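Long-range contacts in VC0179-like protein (Escherichia coli, PDB 4XJ6), which probably joins GTP and ATP into a cyclic dinucleotide as a bacterial homologue of cyclic GMP-AMP synthase, with magnesium at its nucleotide site: residues Val51-Arg56 / Ile89-Asp94; Ala96-Phe100 / Pro145-His149. Residues are numbered along the deposited sequence.

Contact 1 (Val51-Arg56 / Ile89-Asp94); sequences VAIDVR and IFEMED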
loop_
_atom_site.group_PDB
_atom_site.type_symbol
_atom_site.label_atom_id
_atom_site.label_comp_id
_atom_site.label_asym_id
_atom_site.label_seq_id
_atom_site.Cartn_x
_atom_site.Cartn_y
_atom_site.Cartn_z
ATOM N N VAL A 51 8.658 26.301 15.712
ATOM C CA VAL A 51 9.081 26.114 17.094
ATOM C C VAL A 51 10.555 25.718 17.124
ATOM O O VAL A 51 11.307 26.170 17.987
ATOM C CB VAL A 51 8.221 25.050 17.813
ATOM C CG1 VAL A 51 8.732 24.809 19.224
ATOM C CG2 VAL A 51 6.754 25.483 17.840
ATOM N N ALA A 52 10.961 24.894 16.161
ATOM C CA ALA A 52 12.358 24.499 16.014
ATOM C C ALA A 52 13.241 25.722 15.782
ATOM O O ALA A 52 14.370 25.784 16.264
ATOM C CB ALA A 52 12.511 23.504 14.873
ATOM N N ILE A 53 12.716 26.691 15.039
ATOM C CA ILE A 53 13.413 27.953 14.829
ATOM C C ILE A 53 13.528 28.715 16.143
ATOM O O ILE A 53 14.620 29.104 16.553
ATOM C CB ILE A 53 12.694 28.842 13.790
ATOM C CG1 ILE A 53 12.731 28.189 12.410
ATOM C CG2 ILE A 53 13.337 30.216 13.726
ATOM C CD1 ILE A 53 11.927 28.927 11.355
ATOM N N ASP A 54 12.388 28.905 16.801
ATOM C CA ASP A 54 12.309 29.690 18.030
ATOM C C ASP A 54 13.184 29.139 19.154
ATOM O O ASP A 54 13.636 29.899 20.013
ATOM C CB ASP A 54 10.857 29.772 18.505
ATOM C CG ASP A 54 9.948 30.450 17.495
ATOM O OD1 ASP A 54 10.463 31.184 16.624
ATOM O OD2 ASP A 54 8.717 30.253 17.576
ATOM N N VAL A 55 13.411 27.826 19.150
ATOM C CA VAL A 55 14.235 27.175 20.167
ATOM C C VAL A 55 15.626 27.793 20.245
ATOM O O VAL A 55 16.036 28.282 21.295
ATOM C CB VAL A 55 14.373 25.657 19.900
ATOM C CG1 VAL A 55 15.553 25.075 20.670
ATOM C CG2 VAL A 55 13.094 24.933 20.274
ATOM N N ARG A 56 16.345 27.781 19.126
ATOM C CA ARG A 56 17.699 28.316 19.101
ATOM C C ARG A 56 17.679 29.830 18.941
ATOM O O ARG A 56 18.615 30.518 19.347
ATOM C CB ARG A 56 18.516 27.676 17.975
ATOM C CG ARG A 56 18.006 27.982 16.574
ATOM C CD ARG A 56 19.164 28.136 15.603
ATOM N NE ARG A 56 20.039 26.971 15.618
ATOM C CZ ARG A 56 20.116 26.082 14.635
ATOM N NH1 ARG A 56 19.375 26.229 13.546
ATOM N NH2 ARG A 56 20.940 25.049 14.737
ATOM N N ILE A 89 12.435 18.216 19.756
ATOM C CA ILE A 89 12.619 19.500 19.087
ATOM C C ILE A 89 13.580 20.374 19.890
ATOM O O ILE A 89 14.379 21.126 19.328
ATOM C CB ILE A 89 11.270 20.229 18.892
ATOM C CG1 ILE A 89 10.404 19.477 17.882
ATOM C CG2 ILE A 89 11.474 21.668 18.428
ATOM C CD1 ILE A 89 9.046 20.107 17.672
ATOM N N PHE A 90 13.508 20.250 21.209
ATOM C CA PHE A 90 14.373 21.001 22.107
ATOM C C PHE A 90 15.841 20.616 21.937
ATOM O O PHE A 90 16.717 21.482 21.906
ATOM C CB PHE A 90 13.930 20.782 23.557
ATOM C CG PHE A 90 14.805 21.455 24.576
ATOM C CD1 PHE A 90 14.582 22.770 24.947
ATOM C CD2 PHE A 90 15.839 20.760 25.181
ATOM C CE1 PHE A 90 15.383 23.381 25.893
ATOM C CE2 PHE A 90 16.644 21.363 26.123
ATOM C CZ PHE A 90 16.416 22.679 26.481
ATOM N N GLU A 91 16.107 19.319 21.814
ATOM C CA GLU A 91 17.479 18.827 21.882
ATOM C C GLU A 91 18.022 18.239 20.577
ATOM O O GLU A 91 18.981 17.467 20.598
ATOM C CB GLU A 91 17.596 17.782 22.997
ATOM C CG GLU A 91 16.878 16.474 22.717
ATOM C CD GLU A 91 16.713 15.618 23.957
ATOM O OE1 GLU A 91 17.519 14.685 24.153
ATOM O OE2 GLU A 91 15.772 15.875 24.736
ATOM N N MET A 92 17.432 18.609 19.446
ATOM C CA MET A 92 17.954 18.152 18.161
ATOM C C MET A 92 19.211 18.944 17.796
ATOM O O MET A 92 19.255 20.165 17.955
ATOM C CB MET A 92 16.891 18.270 17.063
ATOM C CG MET A 92 16.376 19.675 16.817
ATOM S SD MET A 92 14.944 19.691 15.713
ATOM C CE MET A 92 15.586 18.783 14.312
ATOM N N GLU A 93 20.236 18.238 17.326
ATOM C CA GLU A 93 21.528 18.850 17.014
ATOM C C GLU A 93 21.417 19.955 15.962
ATOM O O GLU A 93 20.468 19.984 15.177
ATOM C CB GLU A 93 22.517 17.782 16.540
ATOM C CG GLU A 93 22.991 16.841 17.639
ATOM C CD GLU A 93 23.978 15.806 17.132
ATOM O OE1 GLU A 93 23.645 15.087 16.166
ATOM O OE2 GLU A 93 25.089 15.715 17.695
ATOM N N ASP A 94 22.392 20.862 15.965
ATOM C CA ASP A 94 22.403 22.002 15.050
ATOM C C ASP A 94 22.273 21.571 13.593
ATOM O O ASP A 94 21.497 22.149 12.836
ATOM C CB ASP A 94 23.682 22.824 15.233
ATOM C CG ASP A 94 23.671 23.655 16.503
ATOM O OD1 ASP A 94 22.631 24.282 16.794
ATOM O OD2 ASP A 94 24.701 23.680 17.210
#

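Contact 2 (Ala96-Phe100 / Pro145-His149); sequences ARDDF and PSIGH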
loop_
_atom_site.group_PDB
_atom_site.type_symbol
_atom_site.label_atom_id
_atom_site.label_comp_id
_atom_site.label_asym_id
_atom_site.label_seq_id
_atom_site.Cartn_x
_atom_site.Cartn_y
_atom_site.Cartn_z
ATOM N N ALA A 96 21.079 18.685 12.349
ATOM C CA ALA A 96 19.746 18.134 12.135
ATOM C C ALA A 96 18.712 19.251 12.135
ATOM O O ALA A 96 17.773 19.237 11.338
ATOM C CB ALA A 96 19.415 17.100 13.198
ATOM N N ARG A 97 18.895 20.220 13.029
ATOM C CA ARG A 97 17.969 21.340 13.142
ATOM C C ARG A 97 17.997 22.193 11.878
ATOM O O ARG A 97 16.952 22.631 11.397
ATOM C CB ARG A 97 18.297 22.196 14.367
ATOM C CG ARG A 97 17.186 23.160 14.754
ATOM C CD ARG A 97 17.596 24.068 15.899
ATOM N NE ARG A 97 17.862 23.325 17.126
ATOM C CZ ARG A 97 16.920 22.956 17.989
ATOM N NH1 ARG A 97 15.647 23.258 17.756
ATOM N NH2 ARG A 97 17.248 22.281 19.083
ATOM N N ASP A 98 19.196 22.416 11.345
ATOM C CA ASP A 98 19.368 23.183 10.115
ATOM C C ASP A 98 18.602 22.548 8.961
ATOM O O ASP A 98 17.925 23.237 8.198
ATOM C CB ASP A 98 20.852 23.300 9.755
ATOM C CG ASP A 98 21.605 24.228 10.685
ATOM O OD1 ASP A 98 20.959 25.089 11.316
ATOM O OD2 ASP A 98 22.845 24.098 10.783
ATOM N N ASP A 99 18.712 21.228 8.842
ATOM C CA ASP A 99 18.000 20.488 7.809
ATOM C C ASP A 99 16.490 20.602 7.992
ATOM O O ASP A 99 15.757 20.863 7.035
ATOM C CB ASP A 99 18.413 19.016 7.821
ATOM C CG ASP A 99 19.818 18.799 7.298
ATOM O OD1 ASP A 99 20.296 19.631 6.501
ATOM O OD2 ASP A 99 20.444 17.787 7.679
ATOM N N PHE A 100 16.042 20.402 9.228
ATOM C CA PHE A 100 14.623 20.412 9.553
ATOM C C PHE A 100 13.986 21.751 9.203
ATOM O O PHE A 100 12.904 21.798 8.629
ATOM C CB PHE A 100 14.420 20.091 11.036
ATOM C CG PHE A 100 12.978 19.943 11.433
ATOM C CD1 PHE A 100 12.203 18.924 10.908
ATOM C CD2 PHE A 100 12.403 20.815 12.342
ATOM C CE1 PHE A 100 10.878 18.783 11.272
ATOM C CE2 PHE A 100 11.081 20.679 12.712
ATOM C CZ PHE A 100 10.316 19.663 12.177
ATOM N N PRO A 145 19.969 8.470 8.747
ATOM C CA PRO A 145 19.547 9.865 8.574
ATOM C C PRO A 145 19.949 10.725 9.771
ATOM O O PRO A 145 20.163 10.186 10.858
ATOM C CB PRO A 145 18.023 9.758 8.458
ATOM C CG PRO A 145 17.788 8.386 7.938
ATOM C CD PRO A 145 18.847 7.532 8.560
ATOM N N SER A 146 20.060 12.035 9.575
ATOM C CA SER A 146 20.497 12.925 10.647
ATOM C C SER A 146 19.374 13.199 11.644
ATOM O O SER A 146 19.590 13.186 12.855
ATOM C CB SER A 146 21.020 14.243 10.071
ATOM O OG SER A 146 19.987 14.967 9.422
ATOM N N ILE A 147 18.177 13.448 11.126
ATOM C CA ILE A 147 17.016 13.720 11.965
ATOM C C ILE A 147 16.446 12.427 12.555
ATOM O O ILE A 147 16.274 11.433 11.848
ATOM C CB ILE A 147 15.918 14.463 11.170
ATOM C CG1 ILE A 147 16.452 15.807 10.666
ATOM C CG2 ILE A 147 14.671 14.658 12.020
ATOM C CD1 ILE A 147 15.469 16.588 9.819
ATOM N N GLY A 148 16.173 12.448 13.856
ATOM C CA GLY A 148 15.662 11.283 14.558
ATOM C C GLY A 148 14.366 10.749 13.981
ATOM O O GLY A 148 13.514 11.517 13.528
ATOM N N HIS A 149 14.214 9.427 14.000
ATOM C CA HIS A 149 13.049 8.785 13.402
ATOM C C HIS A 149 11.787 9.024 14.225
ATOM O O HIS A 149 10.699 9.160 13.671
ATOM C CB HIS A 149 13.291 7.281 13.236
ATOM C CG HIS A 149 13.187 6.505 14.514
ATOM N ND1 HIS A 149 12.226 5.538 14.722
ATOM C CD2 HIS A 149 13.920 6.555 15.652
ATOM C CE1 HIS A 149 12.373 5.025 15.929
ATOM N NE2 HIS A 149 13.393 5.625 16.516
#

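Contact 1 (Val51-Arg56 / Ile89-Asp94)
Val51-Arg56 is a length of helix 24-57, close to that helix's C-terminal end. It meets the last turn of helix 79-90, the link that follows and the first residue of helix 94-102. Val51 begins the apolar part, with CG1 4.2 Å from CG2 of Ile89. At Ala52 the two backbones come closest, the CA atoms of Ala52 and Ile89 lying 5.9 Å apart. The small methyl group permits this: Ile89 CG2 sits 3.8 Å from Ala52 CA and 4.1 Å from Ala52 CB. Val55, one turn after Val51, points toward the partner. Its CG2 is 4.1 Å from Ile89 CG2, and its CG1 lies 4.0 Å from the carbonyl O of Phe90. The CG2 methyl of Ile89 therefore packs among Val51, Ala52 and Val55. Val65 of helix 62-69 also touches both valines. Arg56 closes the row with a polar contact. Its NH2 donates to OD1 of Asp94 at 2.8 Å, a hydrogen-bonded salt bridge at the guanidinium edge. NH1 of the same group pairs with Asp98, so Arg56 ties helix 24-57 to two acids of helix 94-102. Far from the nucleotide and magnesium sites, helices 24-57, 62-69, 79-90 and 94-102 thus pack together beside the nucleotidyltransferase sheet of this cyclic GMP-AMP synthase-like enzyme.

Contact 2 (Ala96-Phe100 / Pro145-His149)
Here a helix packs on a loop of the nucleotidyltransferase fold. Ala96-Phe100 belongs to helix 94-102, and Pro145-His149 lies between strand 128-138, which carries the magnesium ligands Asp129 and Asp131, and helix 149-166. Pro145 brings the chain in and rests on Met138 of that strand. Ser146 points toward the helix. Its carbonyl O is 3.9 Å from CB of Ala96. Its OG stands 3.3 Å from OD2 of Asp99, but the hydrogen bonds of both groups go to Thr139. Ser146 OG bonds to the carbonyl O of Thr139, and Asp99 OD2 bonds to the backbone N of Thr139. The acid and the hydroxyl thus meet over one residue just past the strand, which ties the helix to the loop indirectly. Ile147 makes the main apolar contact and has the largest covered area in the pair. Its CA is 5.2 Å from the CA of Ala96, a close approach that the alanine allows. Met138 and Leu152 also touch this isoleucine. The chain then passes Gly148, at the N-cap position, into helix 149-166. Phe100 extends the hydrophobic core further, to Leu151 and Leu155 of the same helix. The side chain of Ile147 runs along helix 94-102, with CG1 4.1 Å from CB of Ala96 and CD1 3.9 Å from CB of Phe100.

How the contacts relate
From the N terminus, the chain runs along helix 24-57, turns through helix 62-69 and returns on helix 79-90. Contact 1 closes this first loop, 32 residues long and without strands. A short link leads into helix 94-102, where contact 2 opens. The chain then forms strands 106-110 and 128-138 before contact 2 closes at residues 145-149. The two contacts are in series, neither nested nor crossed, with centres about 10 Å apart. Arg97 joins them: its NH1 lies 2.9 Å from Ile89 O, a probable hydrogen bond. Helix 94-102 thus links the helical part to the nucleotidyltransferase sheet and its following helix.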